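Local coordinates for SmhB (Serratia marcescens, PDB 6ZZ5), which is the B component of a tripartite alpha-pore forming toxin, in its soluble form, and probably joins its partner proteins in forming membrane pores, at residues Y7-M12 and V321-D326. Sequence-based numbering, arbitrary orientation.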
loop_
_atom_site.group_PDB
_atom_site.type_symbol
_atom_site.label_atom_id
_atom_site.label_comp_id
_atom_site.label_asym_id
_atom_site.label_seq_id
_atom_site.Cartn_x
_atom_site.Cartn_y
_atom_site.Cartn_z
ATOM N N TYR A 7 15.007 4.760 12.052
ATOM C CA TYR A 7 14.757 4.752 10.589
ATOM C C TYR A 7 14.119 3.409 10.235
ATOM O O TYR A 7 13.173 3.399 9.443
ATOM C CB TYR A 7 16.028 4.886 9.747
ATOM C CG TYR A 7 16.710 6.218 9.676
ATOM C CD1 TYR A 7 15.987 7.400 9.599
ATOM C CD2 TYR A 7 18.098 6.294 9.557
ATOM C CE1 TYR A 7 16.627 8.627 9.476
ATOM C CE2 TYR A 7 18.759 7.515 9.479
ATOM C CZ TYR A 7 18.014 8.683 9.421
ATOM O OH TYR A 7 18.652 9.887 9.316
ATOM N N MET A 8 14.646 2.299 10.787
ATOM C CA MET A 8 14.063 0.943 10.636
ATOM C C MET A 8 12.587 0.956 11.050
ATOM O O MET A 8 11.754 0.427 10.301
ATOM C CB MET A 8 14.817 -0.124 11.422
ATOM C CG MET A 8 16.271 -0.381 10.888
ATOM S SD MET A 8 16.304 -1.246 9.297
ATOM C CE MET A 8 15.693 -2.834 9.925
ATOM N N ASN A 9 12.287 1.471 12.228
ATOM C CA ASN A 9 10.925 1.480 12.769
ATOM C C ASN A 9 10.025 2.315 11.850
ATOM O O ASN A 9 8.903 1.857 11.559
ATOM C CB ASN A 9 10.900 1.997 14.210
ATOM C CG ASN A 9 9.562 1.712 14.836
ATOM O OD1 ASN A 9 9.135 0.554 14.910
ATOM N ND2 ASN A 9 8.922 2.755 15.327
ATOM N N ASP A 10 10.468 3.509 11.444
ATOM C CA ASP A 10 9.636 4.402 10.606
ATOM C C ASP A 10 9.418 3.748 9.241
ATOM O O ASP A 10 8.312 3.874 8.736
ATOM C CB ASP A 10 10.281 5.772 10.420
ATOM C CG ASP A 10 10.306 6.585 11.699
ATOM O OD1 ASP A 10 9.535 6.250 12.656
ATOM O OD2 ASP A 10 11.093 7.532 11.728
ATOM N N GLY A 11 10.455 3.117 8.675
ATOM C CA GLY A 11 10.347 2.401 7.375
ATOM C C GLY A 11 9.317 1.295 7.431
ATOM O O GLY A 11 8.495 1.145 6.460
ATOM N N MET A 12 9.391 0.490 8.498
ATOM C CA MET A 12 8.491 -0.657 8.707
ATOM C C MET A 12 7.038 -0.144 8.834
ATOM O O MET A 12 6.155 -0.757 8.222
ATOM C CB MET A 12 8.879 -1.418 9.970
ATOM C CG MET A 12 7.955 -2.524 10.231
ATOM S SD MET A 12 8.460 -3.439 11.690
ATOM C CE MET A 12 8.064 -2.323 13.023
ATOM N N VAL A 321 14.647 -0.869 21.209
ATOM C CA VAL A 321 14.438 -2.176 20.535
ATOM C C VAL A 321 13.037 -2.700 20.886
ATOM O O VAL A 321 12.362 -3.265 20.013
ATOM C CB VAL A 321 15.576 -3.152 20.809
ATOM C CG1 VAL A 321 15.263 -4.499 20.249
ATOM C CG2 VAL A 321 16.871 -2.562 20.243
ATOM N N THR A 322 12.557 -2.457 22.077
ATOM C CA THR A 322 11.300 -3.069 22.543
ATOM C C THR A 322 10.142 -2.520 21.698
ATOM O O THR A 322 9.249 -3.282 21.329
ATOM C CB THR A 322 11.092 -2.836 24.039
ATOM O OG1 THR A 322 12.084 -3.657 24.684
ATOM C CG2 THR A 322 9.709 -3.265 24.438
ATOM N N LYS A 323 10.196 -1.244 21.373
ATOM C CA LYS A 323 9.132 -0.598 20.573
ATOM C C LYS A 323 9.119 -1.219 19.163
ATOM O O LYS A 323 8.057 -1.527 18.640
ATOM C CB LYS A 323 9.363 0.914 20.602
ATOM C CG LYS A 323 8.512 1.740 19.629
ATOM C CD LYS A 323 8.861 3.228 19.693
ATOM C CE LYS A 323 10.325 3.454 19.345
ATOM N NZ LYS A 323 10.677 4.888 19.256
ATOM N N VAL A 324 10.269 -1.454 18.557
ATOM C CA VAL A 324 10.343 -2.064 17.230
ATOM C C VAL A 324 9.831 -3.495 17.320
ATOM O O VAL A 324 9.024 -3.911 16.432
ATOM C CB VAL A 324 11.739 -1.980 16.610
ATOM C CG1 VAL A 324 11.715 -2.652 15.268
ATOM C CG2 VAL A 324 12.179 -0.528 16.523
ATOM N N LEU A 325 10.247 -4.264 18.316
ATOM C CA LEU A 325 9.774 -5.666 18.421
ATOM C C LEU A 325 8.235 -5.724 18.612
ATOM O O LEU A 325 7.567 -6.543 17.937
ATOM C CB LEU A 325 10.513 -6.383 19.561
ATOM C CG LEU A 325 11.972 -6.768 19.235
ATOM C CD1 LEU A 325 12.620 -7.370 20.452
ATOM C CD2 LEU A 325 12.094 -7.719 18.033
ATOM N N ASP A 326 7.688 -4.916 19.509
ATOM C CA ASP A 326 6.213 -4.787 19.707
ATOM C C ASP A 326 5.549 -4.489 18.345
ATOM O O ASP A 326 4.517 -5.120 18.031
ATOM C CB ASP A 326 5.890 -3.680 20.709
ATOM C CG ASP A 326 6.210 -4.003 22.153
ATOM O OD1 ASP A 326 6.564 -5.162 22.434
ATOM O OD2 ASP A 326 6.014 -3.115 23.010
#
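With CG turned anti to the backbone N (chi1 -168° in Asn9, 177° in Met12), the side chains of Asn9 and Met12 on helix 4-30 both reach Val324 on helix 321-336, a helix-helix packing contact in the long helical bundle of this HBL-family toxin component. It is a worked example of how two nearly parallel helices, from segments 309 residues apart in sequence, can pack through a handful of side chains centred on one valine. The local axes run in nearly the same direction, 19° apart, and approach to 10.1 Å. The side chains of Asn9 and Val324 run alongside one another, pointing opposite ways: the CG2 methyl of Val324 lies 3.7 Å from Asn9 CB, while Asn9 OD1 passes on to within 3.7 Å of Val324 CA. The amide therefore meets aliphatic carbon here by van der Waals contact. At the exposed border of the contact the aliphatic part of Lys323 passes Asn9, its CE 4.3 Å from Asn9 ND2, a loose approach. Met12, one turn further along, also touches Ile79 of helix 44-92, so a third helix borders the contact. Its extended chain bends at the last torsion, chi3 72°, leaving Met12 CE 3.9 Å from Val324 O and 4.3 Å from Val324 CG1.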